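Local coordinates for USG-1 protein homolog (Pseudomonas aeruginosa, PDB 2HJS) that is of uncertain substrate but probably acts as an NAD- or NADP-dependent dehydrogenase of the aspartate-semialdehyde dehydrogenase family, at residues A[76-82]-A[97-102]; A[106-111]-A[127-131]; A[7-12]-A[68-74]; A[160-164]-A[316-320]; A[37-42]-A[58-64]. All blocks are in the same frame, centred on the assembly; numbering follows the deposited sequence.

In the fold
Contacts 1, 2, 3 and 5 belong to a Rossmann-type domain that probably binds the nucleotide, whereas contact 4 lies in the second domain. Contact 5 is nested in the loop that contact 3 closes; their centres are about 12 Å apart, and Val11 bonds to His37 and Leu39. Contact 1 sits about 15 Å from both between centres, with Leu98 bonded to Phe74. Contact 2 follows about 11 Å from contact 1 between centres, joined through Asp97 to Leu128 and Ser130. Contact 4 is about 17 Å from contact 1 between centres, nearest atoms about 7 Å apart. The side chain of Asn317 is about 4 Å from a bound dioxane, probably from the crystallisation liquor.

Contact 1 (A[76-82]-A[97-102]); sequences AAAEVSR and DLSGAL
In the Rossmann-type domain, Ser81 on the first turns of helix 78-90 faces Asp97, Ser99 and Ala101 in the loop that leaves strand 94-97. Ser81 is modelled in two conformers. In the one described, its OG donates to Asp97 OD2 at 2.7 Å from above the carboxylate plane; because a second conformer exists, the bond is doubtful as a permanent link. With chi1 at 176°, OG is swung opposite the backbone N and reaches across to the acid. Asp97 OD1 is occupied by the loop itself: Ser99 N reaches it at 3.0 Å from above the plane, while Ser99 OG takes its syn lone pair at 2.7 Å. Two bonds on one oxygen, and possibly a third on its twin, should fix the rotation of the carboxylate. Beside this polar group is an apolar touch, Ala78 CB lying 3.8 Å from Ala101 CB. Next to exposed Arg82, one water accepts from its NE (2.8 Å) and donates to Ala101 O. Outside the pair, Leu98 O is held by Arg217 and Val80 leans on Val12. The Ser99 N bond to Asp97 OD1 defines an Asx turn, placed here where a strand of the Rossmann fold ends.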
# COMPACT_ATOMS: atom_id res chain seq x y z
N ALA A 76 17.18 -4.19 21.49
CA ALA A 76 16.64 -3.04 22.23
C ALA A 76 16.65 -1.76 21.38
O ALA A 76 17.02 -1.79 20.22
CB ALA A 76 17.43 -2.84 23.52
N ALA A 77 16.25 -0.63 21.97
CA ALA A 77 16.32 0.65 21.26
C ALA A 77 17.75 0.88 20.75
O ALA A 77 18.71 0.37 21.33
CB ALA A 77 15.91 1.78 22.20
N ALA A 78 17.88 1.63 19.66
CA ALA A 78 19.18 1.97 19.09
C ALA A 78 20.12 2.65 20.08
O ALA A 78 21.34 2.43 20.03
CB ALA A 78 19.01 2.82 17.82
N GLU A 79 19.56 3.45 20.99
CA GLU A 79 20.40 4.11 21.99
C GLU A 79 21.10 3.12 22.94
O GLU A 79 22.25 3.33 23.36
CB GLU A 79 19.63 5.20 22.76
CG GLU A 79 18.38 4.71 23.50
CD GLU A 79 17.98 5.62 24.66
OE1 GLU A 79 17.78 5.09 25.80
OE2 GLU A 79 17.90 6.87 24.46
N VAL A 80 20.41 2.03 23.26
CA VAL A 80 21.01 0.95 24.05
C VAL A 80 22.20 0.31 23.30
O VAL A 80 23.23 0.05 23.90
CB VAL A 80 19.95 -0.10 24.51
CG1 VAL A 80 20.62 -1.23 25.29
CG2 VAL A 80 18.87 0.57 25.35
N SER A 81 22.03 0.07 22.00
CA SER A 81 23.12 -0.44 21.18
C SER A 81 24.32 0.51 21.15
O SER A 81 25.45 0.08 21.33
CB SER A 81 22.63 -0.71 19.76
OG SER A 81 23.71 -1.12 18.94
N ARG A 82 24.06 1.80 20.92
CA ARG A 82 25.13 2.82 20.89
C ARG A 82 25.90 2.85 22.20
O ARG A 82 27.12 3.00 22.21
CB ARG A 82 24.55 4.21 20.65
CG ARG A 82 24.14 4.50 19.22
CD ARG A 82 23.69 5.95 19.08
NE ARG A 82 22.39 5.99 18.45
CZ ARG A 82 21.28 6.47 19.01
NH1 ARG A 82 21.31 7.01 20.22
NH2 ARG A 82 20.15 6.42 18.33
N ASP A 97 23.35 -7.04 16.40
CA ASP A 97 22.54 -5.89 16.74
C ASP A 97 21.37 -5.73 15.77
O ASP A 97 21.59 -5.51 14.59
CB ASP A 97 23.40 -4.63 16.72
CG ASP A 97 22.60 -3.34 17.01
OD1 ASP A 97 21.50 -3.42 17.61
OD2 ASP A 97 23.08 -2.25 16.61
N LEU A 98 20.14 -5.83 16.26
CA LEU A 98 18.98 -5.78 15.39
C LEU A 98 18.51 -4.33 15.13
O LEU A 98 17.63 -4.12 14.33
CB LEU A 98 17.84 -6.62 15.96
CG LEU A 98 18.01 -8.17 16.01
CD1 LEU A 98 18.99 -8.72 17.11
CD2 LEU A 98 16.69 -8.81 16.22
N SER A 99 19.09 -3.35 15.81
CA SER A 99 18.61 -1.97 15.75
C SER A 99 19.25 -1.20 14.60
O SER A 99 18.80 -0.13 14.24
CB SER A 99 18.91 -1.26 17.06
OG SER A 99 20.30 -1.05 17.17
N GLY A 100 20.31 -1.76 14.02
CA GLY A 100 21.07 -1.08 12.96
C GLY A 100 21.83 0.18 13.37
O GLY A 100 22.30 0.93 12.50
N ALA A 101 21.97 0.39 14.68
CA ALA A 101 22.51 1.64 15.23
C ALA A 101 23.93 1.93 14.77
O ALA A 101 24.33 3.09 14.75
CB ALA A 101 22.46 1.62 16.75
N LEU A 102 24.68 0.89 14.42
CA LEU A 102 26.11 1.01 14.12
C LEU A 102 26.47 0.69 12.67
O LEU A 102 27.65 0.49 12.33
CB LEU A 102 26.94 0.15 15.08
CG LEU A 102 26.69 0.43 16.56
CD1 LEU A 102 27.31 -0.65 17.37
CD2 LEU A 102 27.21 1.81 16.99
O HOH W 1 22.38 5.31 15.69

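Contact 2 (A[106-111]-A[127-131]); sequences VAPPVM and LLSSP
Ser129, the residue most covered in this contact, meets the loop 106-111 with backbone and side chain together. Its N donates to Pro108 O at 2.9 Å, and its O receives Val110 N at 3.0 Å, so the peptide groups on both sides of its CA are engaged. A third bond comes from the side chain: chi1 of -65° sets OG beside the backbone N, from where it donates to Ala107 O at 2.7 Å, standing above the carbonyl plane. The pair of backbone bonds makes Pro109 and Ser129 a single bridge. Strand 127-129 is the last strand of the Rossmann-type sheet within this chain, and the loop therefore lies along its outer edge, while its other edge bonds to Val95 and Asp97. Leu127 covers the beginning of the loop. Its CG anti to N (chi1 170°), it lays CD2 against Val106 CG1 at 3.7 Å and turns CG to Ala107 CB at 3.8 Å. At the far end the Pro131 ring takes over, with CG 3.6 Å from CG of selenomethionine Met111, whose SE also lies near that ring atom. Helix 213-225 packs on both of these residues through Leu225. At this same end, one water donates to Val110 O at 2.7 Å and is also bonded to Ser130 OG.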
# COMPACT_ATOMS: atom_id res chain seq x y z
N VAL A 106 30.75 -0.11 11.03
CA VAL A 106 31.15 -0.67 12.33
C VAL A 106 30.49 -2.03 12.53
O VAL A 106 31.17 -2.99 12.92
CB VAL A 106 30.90 0.30 13.52
CG1 VAL A 106 31.21 -0.40 14.84
CG2 VAL A 106 31.80 1.54 13.39
N ALA A 107 29.18 -2.10 12.26
CA ALA A 107 28.44 -3.36 12.31
C ALA A 107 27.68 -3.56 11.00
O ALA A 107 26.54 -3.14 10.85
CB ALA A 107 27.50 -3.42 13.52
N PRO A 108 28.34 -4.20 10.02
CA PRO A 108 27.74 -4.44 8.71
C PRO A 108 26.53 -5.37 8.80
O PRO A 108 26.52 -6.30 9.63
CB PRO A 108 28.88 -5.08 7.90
CG PRO A 108 29.88 -5.55 8.91
CD PRO A 108 29.72 -4.72 10.13
N PRO A 109 25.48 -5.10 8.00
CA PRO A 109 24.35 -6.02 7.94
C PRO A 109 24.71 -7.36 7.27
O PRO A 109 25.31 -7.36 6.19
CB PRO A 109 23.30 -5.26 7.14
CG PRO A 109 24.06 -4.22 6.35
CD PRO A 109 25.29 -3.90 7.14
N VAL A 110 24.36 -8.47 7.94
CA VAL A 110 24.59 -9.81 7.40
C VAL A 110 23.33 -10.66 7.54
O VAL A 110 22.65 -10.65 8.60
CB VAL A 110 25.77 -10.58 8.10
CG1 VAL A 110 26.04 -11.92 7.40
CG2 VAL A 110 27.05 -9.76 8.17
N MSE A 111 23.02 -11.37 6.47
CA MSE A 111 21.98 -12.40 6.45
C MSE A 111 22.50 -13.71 5.90
O MSE A 111 23.09 -13.75 4.83
CB MSE A 111 20.82 -11.96 5.59
CG MSE A 111 19.99 -10.90 6.20
SE MSE A 111 18.61 -10.38 4.94
CE MSE A 111 17.46 -11.98 5.09
N LEU A 127 30.90 -8.18 15.33
CA LEU A 127 29.92 -7.15 15.60
C LEU A 127 29.15 -6.89 14.31
O LEU A 127 29.64 -6.23 13.38
CB LEU A 127 30.59 -5.90 16.17
CG LEU A 127 29.73 -4.62 16.29
CD1 LEU A 127 28.47 -4.85 17.13
CD2 LEU A 127 30.56 -3.47 16.85
N LEU A 128 27.93 -7.43 14.25
CA LEU A 128 27.17 -7.47 13.02
C LEU A 128 25.82 -6.90 13.27
O LEU A 128 25.34 -6.93 14.40
CB LEU A 128 27.00 -8.91 12.55
CG LEU A 128 28.29 -9.73 12.51
CD1 LEU A 128 27.97 -11.21 12.54
CD2 LEU A 128 29.13 -9.34 11.31
N SER A 129 25.19 -6.40 12.21
CA SER A 129 23.80 -5.97 12.27
C SER A 129 22.91 -7.02 11.63
O SER A 129 23.24 -7.60 10.59
CB SER A 129 23.59 -4.61 11.58
OG SER A 129 24.29 -3.58 12.27
N SER A 130 21.77 -7.26 12.23
CA SER A 130 20.73 -7.99 11.52
C SER A 130 19.73 -6.94 11.00
O SER A 130 19.26 -6.11 11.77
CB SER A 130 20.11 -9.02 12.46
OG SER A 130 19.36 -9.98 11.76
N PRO A 131 19.39 -6.98 9.68
CA PRO A 131 18.59 -5.93 9.02
C PRO A 131 17.20 -5.70 9.64
O PRO A 131 16.65 -6.59 10.31
CB PRO A 131 18.42 -6.44 7.57
CG PRO A 131 19.45 -7.50 7.41
CD PRO A 131 19.73 -8.08 8.76
O HOH W 2 20.38 -11.58 9.64

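Contact 3 (A[7-12]-A[68-74]); sequences LNVAVV and SVGLAFF
Val12 and Phe74 lie side by side at the C-terminal end of two paired strands, with Val12 CG2 4.0 Å from the centroid of the Phe74 ring. That methyl stands only 10° off the ring normal, which qualifies as a CH-pi contact over the face. On the other side of the sheet, Val9 CG1 meets the Phe73 ring in its plane, at the edge, 3.8 Å from CE2. Chi1 of 173° sets this branch anti to N and points it at the ring. Ala10 CB, on the face of Val12 and Phe74, touches Val69 CG2 at 3.9 Å.

These side chains are placed by a parallel ladder between strands 9-12 and 71-74, whose axes approach to 4.7 Å. Ala10 N donates to Leu71 O, Ala10 O accepts from Phe73 N, and Val12 N closes the series on Phe73 O at 2.8 Å. Where the ladder starts, Asn8 O is shared by two donors, Gly70 N at 2.8 Å and Leu71 N at 3.0 Å. The Asn8 side chain reaches beyond it: ND2 donates to Ser68 O at 3.1 Å, and OD1 is taken by Arg35 N. Strands 36-40 and 94-97 flank the pair, and Leu22 of helix 17-28 covers Val11 and Phe73. Such parallel pairing at the middle of a sheet is the core of the Rossmann fold. Its chemistry is uneven: apolar contacts on both faces of the strands, with side-chain polarity confined to the Asn8 end, where the amide, giving through ND2 and accepting through OD1, links its own strand to the backbone at Ser68 and at Arg35.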
# COMPACT_ATOMS: atom_id res chain seq x y z
N LEU A 7 28.65 -21.99 25.58
CA LEU A 7 28.22 -20.74 24.96
C LEU A 7 27.16 -19.98 25.77
O LEU A 7 26.04 -20.43 25.88
CB LEU A 7 27.72 -20.97 23.53
CG LEU A 7 27.08 -19.76 22.84
CD1 LEU A 7 28.06 -18.60 22.65
CD2 LEU A 7 26.54 -20.20 21.54
N ASN A 8 27.54 -18.81 26.31
CA ASN A 8 26.62 -18.02 27.09
C ASN A 8 26.12 -16.89 26.30
O ASN A 8 26.87 -16.23 25.54
CB ASN A 8 27.27 -17.50 28.35
CG ASN A 8 27.63 -18.62 29.31
OD1 ASN A 8 26.96 -19.63 29.38
ND2 ASN A 8 28.71 -18.43 30.02
N VAL A 9 24.82 -16.66 26.45
CA VAL A 9 24.13 -15.78 25.59
C VAL A 9 23.46 -14.74 26.47
O VAL A 9 22.96 -15.06 27.55
CB VAL A 9 23.11 -16.58 24.75
CG1 VAL A 9 22.24 -15.67 23.94
CG2 VAL A 9 23.85 -17.57 23.84
N ALA A 10 23.53 -13.49 26.02
CA ALA A 10 22.72 -12.41 26.57
C ALA A 10 21.69 -12.01 25.51
O ALA A 10 22.01 -12.00 24.33
CB ALA A 10 23.59 -11.23 26.90
N VAL A 11 20.47 -11.68 25.94
CA VAL A 11 19.50 -11.01 25.07
C VAL A 11 19.16 -9.65 25.68
O VAL A 11 18.49 -9.58 26.71
CB VAL A 11 18.21 -11.84 24.80
CG1 VAL A 11 17.20 -11.04 23.94
CG2 VAL A 11 18.56 -13.18 24.14
N VAL A 12 19.64 -8.61 25.02
CA VAL A 12 19.43 -7.22 25.40
C VAL A 12 18.14 -6.74 24.76
O VAL A 12 17.95 -6.91 23.55
CB VAL A 12 20.65 -6.37 25.00
CG1 VAL A 12 20.45 -4.92 25.35
CG2 VAL A 12 21.91 -6.90 25.75
N SER A 68 30.96 -12.12 30.70
CA SER A 68 30.37 -13.39 31.15
C SER A 68 29.69 -14.17 30.03
O SER A 68 29.38 -15.36 30.19
CB SER A 68 29.36 -13.14 32.26
OG SER A 68 28.23 -12.46 31.73
N VAL A 69 29.44 -13.48 28.90
CA VAL A 69 28.79 -14.14 27.80
C VAL A 69 29.73 -14.18 26.57
O VAL A 69 30.68 -13.36 26.42
CB VAL A 69 27.37 -13.52 27.49
CG1 VAL A 69 26.41 -13.87 28.60
CG2 VAL A 69 27.42 -11.99 27.34
N GLY A 70 29.44 -15.14 25.70
CA GLY A 70 30.16 -15.28 24.44
C GLY A 70 29.42 -14.73 23.21
O GLY A 70 30.05 -14.47 22.19
N LEU A 71 28.10 -14.58 23.30
CA LEU A 71 27.26 -14.03 22.23
C LEU A 71 26.11 -13.17 22.82
O LEU A 71 25.54 -13.55 23.85
CB LEU A 71 26.65 -15.15 21.36
CG LEU A 71 25.68 -14.80 20.20
CD1 LEU A 71 26.35 -13.92 19.10
CD2 LEU A 71 25.13 -16.08 19.57
N ALA A 72 25.78 -12.02 22.17
CA ALA A 72 24.70 -11.13 22.61
C ALA A 72 23.83 -10.71 21.43
O ALA A 72 24.33 -10.25 20.40
CB ALA A 72 25.23 -9.91 23.32
N PHE A 73 22.53 -10.88 21.61
CA PHE A 73 21.55 -10.34 20.67
C PHE A 73 21.08 -9.02 21.23
O PHE A 73 20.53 -8.98 22.34
CB PHE A 73 20.38 -11.29 20.56
CG PHE A 73 20.74 -12.63 19.97
CD1 PHE A 73 20.78 -12.81 18.58
CD2 PHE A 73 21.03 -13.72 20.80
CE1 PHE A 73 21.10 -14.05 18.02
CE2 PHE A 73 21.36 -14.98 20.26
CZ PHE A 73 21.38 -15.15 18.86
N PHE A 74 21.31 -7.93 20.48
CA PHE A 74 20.82 -6.62 20.88
C PHE A 74 19.51 -6.33 20.13
O PHE A 74 19.52 -5.97 18.96
CB PHE A 74 21.87 -5.54 20.60
CG PHE A 74 22.89 -5.35 21.70
CD1 PHE A 74 23.84 -6.34 21.98
CD2 PHE A 74 22.92 -4.18 22.45
CE1 PHE A 74 24.78 -6.17 23.02
CE2 PHE A 74 23.86 -3.99 23.47
CZ PHE A 74 24.78 -4.99 23.76

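Contact 4 (A[160-164]-A[316-320]); sequences LSVSS and DNVRK
Asn317, in the first turn of helix 317-336, reaches across to Ser163 in a short 3-10 segment after strand 151-160, a meeting of two segments in the second, dimerisation-type domain of the family. The close part of this contact is polar and small. Asn317 ND2 donates to Ser163 OG at 3.0 Å with an N-H...O angle of 157°, and the hydroxyl lies near the plane of the amide. Ser163 OG is also paired with Ser161 OG at 2.8 Å, either of which may be the donor, so one buried hydroxyl joins an amide and a second hydroxyl. Chi1 of 56° puts the Asn317 amide between the backbone N and the carbonyl carbon, and Gly245 N, bonded to OD1, fixes which end of the amide faces the serines.

Toward the partly exposed side the segments separate. Ser164 OG stays 3.9 Å from Asn317 ND2, and Val318 CG2 comes no closer than 4.5 Å to Ser163 OG. The nearest CA pair, Ser164 and Asn317, is 7.5 Å apart, so side chains alone span the gap; a bound dioxane lies close to the Asn317 side chain. Asp316 does not take part across the gap but secures the helix start as its N-cap, and the positive end of the helix might polarise the Asn317 amide slightly. Further along the same turn, Arg319 forms salt bridges with Asp292 and Glu28, and Lys320 with Glu140. In the cap itself, Asp316 OD1 accepts Arg319 N at 3.0 Å from above the carboxylate plane.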
# COMPACT_ATOMS: atom_id res chain seq x y z
N LEU A 160 3.31 -1.12 6.18
CA LEU A 160 3.79 -1.54 7.49
C LEU A 160 2.61 -1.60 8.46
O LEU A 160 1.75 -0.72 8.44
CB LEU A 160 4.84 -0.55 8.00
CG LEU A 160 6.32 -0.79 7.65
CD1 LEU A 160 6.55 -0.91 6.20
CD2 LEU A 160 7.24 0.31 8.23
N SER A 161 2.58 -2.63 9.29
CA SER A 161 1.62 -2.72 10.39
C SER A 161 2.06 -1.83 11.55
O SER A 161 3.23 -1.42 11.61
CB SER A 161 1.58 -4.16 10.90
OG SER A 161 2.80 -4.49 11.54
N VAL A 162 1.16 -1.54 12.49
CA VAL A 162 1.50 -0.70 13.64
C VAL A 162 2.50 -1.34 14.61
O VAL A 162 3.11 -0.63 15.42
CB VAL A 162 0.26 -0.21 14.44
CG1 VAL A 162 -0.51 0.80 13.60
CG2 VAL A 162 -0.62 -1.37 14.92
N SER A 163 2.64 -2.67 14.57
CA SER A 163 3.66 -3.34 15.41
C SER A 163 5.07 -2.87 15.03
O SER A 163 5.99 -3.03 15.81
CB SER A 163 3.57 -4.86 15.30
OG SER A 163 3.92 -5.26 13.98
N SER A 164 5.23 -2.26 13.85
CA SER A 164 6.52 -1.68 13.47
C SER A 164 6.95 -0.55 14.43
O SER A 164 8.13 -0.21 14.51
CB SER A 164 6.47 -1.17 12.03
OG SER A 164 6.65 -2.24 11.09
N ASP A 316 5.96 -12.09 8.89
CA ASP A 316 5.88 -11.68 10.28
C ASP A 316 7.13 -10.84 10.62
O ASP A 316 8.23 -11.38 10.80
CB ASP A 316 5.75 -12.92 11.19
CG ASP A 316 5.52 -12.57 12.65
OD1 ASP A 316 5.94 -11.46 13.08
OD2 ASP A 316 4.93 -13.41 13.37
N ASN A 317 6.95 -9.52 10.67
CA ASN A 317 8.05 -8.59 10.95
C ASN A 317 8.74 -8.85 12.29
O ASN A 317 9.94 -8.68 12.41
CB ASN A 317 7.56 -7.14 10.87
CG ASN A 317 6.39 -6.86 11.80
OD1 ASN A 317 5.37 -7.57 11.79
ND2 ASN A 317 6.55 -5.85 12.64
N VAL A 318 7.98 -9.30 13.28
CA VAL A 318 8.57 -9.56 14.59
C VAL A 318 9.33 -10.90 14.68
O VAL A 318 10.53 -10.93 14.96
CB VAL A 318 7.51 -9.44 15.70
CG1 VAL A 318 8.08 -9.88 17.07
CG2 VAL A 318 7.00 -7.98 15.77
N ARG A 319 8.61 -11.99 14.43
CA ARG A 319 9.15 -13.34 14.55
C ARG A 319 10.15 -13.65 13.43
O ARG A 319 11.22 -14.20 13.71
CB ARG A 319 8.01 -14.36 14.50
CG ARG A 319 8.48 -15.81 14.65
CD ARG A 319 7.36 -16.79 14.31
NE ARG A 319 7.84 -18.18 14.31
CZ ARG A 319 7.96 -18.95 15.39
NH1 ARG A 319 7.63 -18.48 16.59
NH2 ARG A 319 8.42 -20.20 15.28
N LYS A 320 9.79 -13.32 12.18
CA LYS A 320 10.59 -13.72 11.02
C LYS A 320 11.61 -12.65 10.57
O LYS A 320 12.80 -12.88 10.66
CB LYS A 320 9.70 -14.14 9.84
CG LYS A 320 10.48 -14.35 8.51
CD LYS A 320 11.56 -15.47 8.68
CE LYS A 320 12.25 -15.83 7.37
NZ LYS A 320 11.39 -16.56 6.38

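Contact 5 (A[37-42]-A[58-64]); sequences HLLASA and VGDVDSF
Leu39 pairs with Gly59 and Ala40 with Asp60 in a parallel ladder of three bonds: Gly59 N to Leu38 O, Ala40 N to Gly59 O, and Val61 N to Ala40 O at 2.8 Å. This joins strands 36-40 and 54-60 in the outer part of the Rossmann-type sheet, and no helix lies between the two segments along the chain. Leu39 is the residue most covered. Its CD1 rests over one face of the Phe64 ring, 3.7 Å from the centroid and 20° off the normal, a CH-pi contact displaced toward the rim. The second methyl, CD2, reaches Phe64 CD1 at 3.6 Å, so both branches sit against one ring. Chi1 of -171° at Phe64 extends the ring away from its own backbone N and over the strand. His37 adds a second partner: Phe64 CE1 lies over the imidazole, 3.7 Å from CG, and the two planes meet obliquely at 53°. Outside the pair, Phe66 makes an edge-to-face contact with Phe64, and Val69 touches both Phe64 and His37.

On the other side of the strands Ala40 CB packs on Val58 CG1 at 3.7 Å. As the strand ends, the chain turns: Asp60 OD1 accepts Asp62 N, an Asx turn leading into the 3-10 segment 61-63. Ala42 comes alongside this carboxylate, its CB 3.5 Å from Asp60 OD2. A water completes the link there, accepting from Ala42 N at 2.8 Å and donating to Asp60 OD1 at 3.1 Å.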
# COMPACT_ATOMS: atom_id res chain seq x y z
N HIS A 37 21.13 -14.91 29.71
CA HIS A 37 20.93 -13.71 30.50
C HIS A 37 20.02 -12.75 29.75
O HIS A 37 20.35 -12.31 28.64
CB HIS A 37 22.28 -13.04 30.80
CG HIS A 37 23.23 -13.92 31.53
ND1 HIS A 37 23.13 -14.15 32.88
CD2 HIS A 37 24.29 -14.65 31.10
CE1 HIS A 37 24.10 -14.98 33.26
NE2 HIS A 37 24.82 -15.29 32.20
N LEU A 38 18.88 -12.44 30.35
CA LEU A 38 17.91 -11.51 29.79
C LEU A 38 18.11 -10.10 30.35
O LEU A 38 18.14 -9.91 31.55
CB LEU A 38 16.49 -12.00 30.09
CG LEU A 38 16.11 -13.42 29.66
CD1 LEU A 38 14.61 -13.69 29.85
CD2 LEU A 38 16.51 -13.69 28.23
N LEU A 39 18.23 -9.11 29.48
CA LEU A 39 18.52 -7.76 29.94
C LEU A 39 17.61 -6.75 29.31
O LEU A 39 17.14 -6.94 28.20
CB LEU A 39 19.98 -7.40 29.66
CG LEU A 39 21.00 -8.38 30.23
CD1 LEU A 39 22.28 -8.27 29.45
CD2 LEU A 39 21.21 -8.15 31.75
N ALA A 40 17.36 -5.67 30.04
CA ALA A 40 16.58 -4.55 29.53
C ALA A 40 17.03 -3.28 30.23
O ALA A 40 17.91 -3.32 31.07
CB ALA A 40 15.10 -4.79 29.74
N SER A 41 16.43 -2.14 29.89
CA SER A 41 16.70 -0.89 30.59
C SER A 41 16.09 -0.94 31.98
O SER A 41 15.10 -1.64 32.19
CB SER A 41 16.14 0.29 29.80
OG SER A 41 16.87 0.46 28.59
N ALA A 42 16.68 -0.21 32.93
CA ALA A 42 16.22 -0.17 34.33
C ALA A 42 14.68 -0.10 34.48
O ALA A 42 14.12 -0.63 35.45
CB ALA A 42 16.90 0.97 35.09
N VAL A 58 14.69 -10.65 34.47
CA VAL A 58 15.32 -9.69 33.53
C VAL A 58 16.20 -8.74 34.35
O VAL A 58 15.72 -8.14 35.31
CB VAL A 58 14.26 -8.88 32.73
CG1 VAL A 58 14.93 -7.85 31.85
CG2 VAL A 58 13.38 -9.82 31.89
N GLY A 59 17.48 -8.64 33.98
CA GLY A 59 18.44 -7.77 34.66
C GLY A 59 18.64 -6.45 33.94
O GLY A 59 18.20 -6.29 32.80
N ASP A 60 19.28 -5.49 34.61
CA ASP A 60 19.51 -4.16 34.05
C ASP A 60 20.74 -4.23 33.15
O ASP A 60 21.81 -4.59 33.62
CB ASP A 60 19.73 -3.15 35.19
CG ASP A 60 19.87 -1.69 34.71
OD1 ASP A 60 20.02 -1.41 33.49
OD2 ASP A 60 19.85 -0.80 35.59
N VAL A 61 20.58 -3.91 31.87
CA VAL A 61 21.71 -3.86 30.94
C VAL A 61 22.88 -2.98 31.46
O VAL A 61 24.04 -3.31 31.23
CB VAL A 61 21.29 -3.49 29.49
CG1 VAL A 61 20.75 -2.06 29.41
CG2 VAL A 61 22.45 -3.70 28.52
N ASP A 62 22.57 -1.89 32.17
CA ASP A 62 23.60 -0.98 32.67
C ASP A 62 24.56 -1.64 33.67
O ASP A 62 25.73 -1.29 33.73
CB ASP A 62 23.00 0.29 33.27
CG ASP A 62 22.42 1.23 32.21
OD1 ASP A 62 22.63 1.00 31.00
OD2 ASP A 62 21.76 2.22 32.60
N SER A 63 24.05 -2.62 34.43
CA SER A 63 24.82 -3.34 35.45
C SER A 63 25.58 -4.56 34.93
O SER A 63 26.36 -5.14 35.68
CB SER A 63 23.88 -3.82 36.56
OG SER A 63 23.31 -2.73 37.26
N PHE A 64 25.35 -4.97 33.68
CA PHE A 64 25.75 -6.31 33.22
C PHE A 64 27.21 -6.43 32.80
O PHE A 64 27.73 -5.55 32.11
CB PHE A 64 24.84 -6.78 32.07
CG PHE A 64 25.04 -8.23 31.67
CD1 PHE A 64 24.59 -9.26 32.50
CD2 PHE A 64 25.68 -8.56 30.47
CE1 PHE A 64 24.76 -10.60 32.13
CE2 PHE A 64 25.85 -9.90 30.09
CZ PHE A 64 25.39 -10.92 30.94
O HOH W 3 18.95 1.06 31.88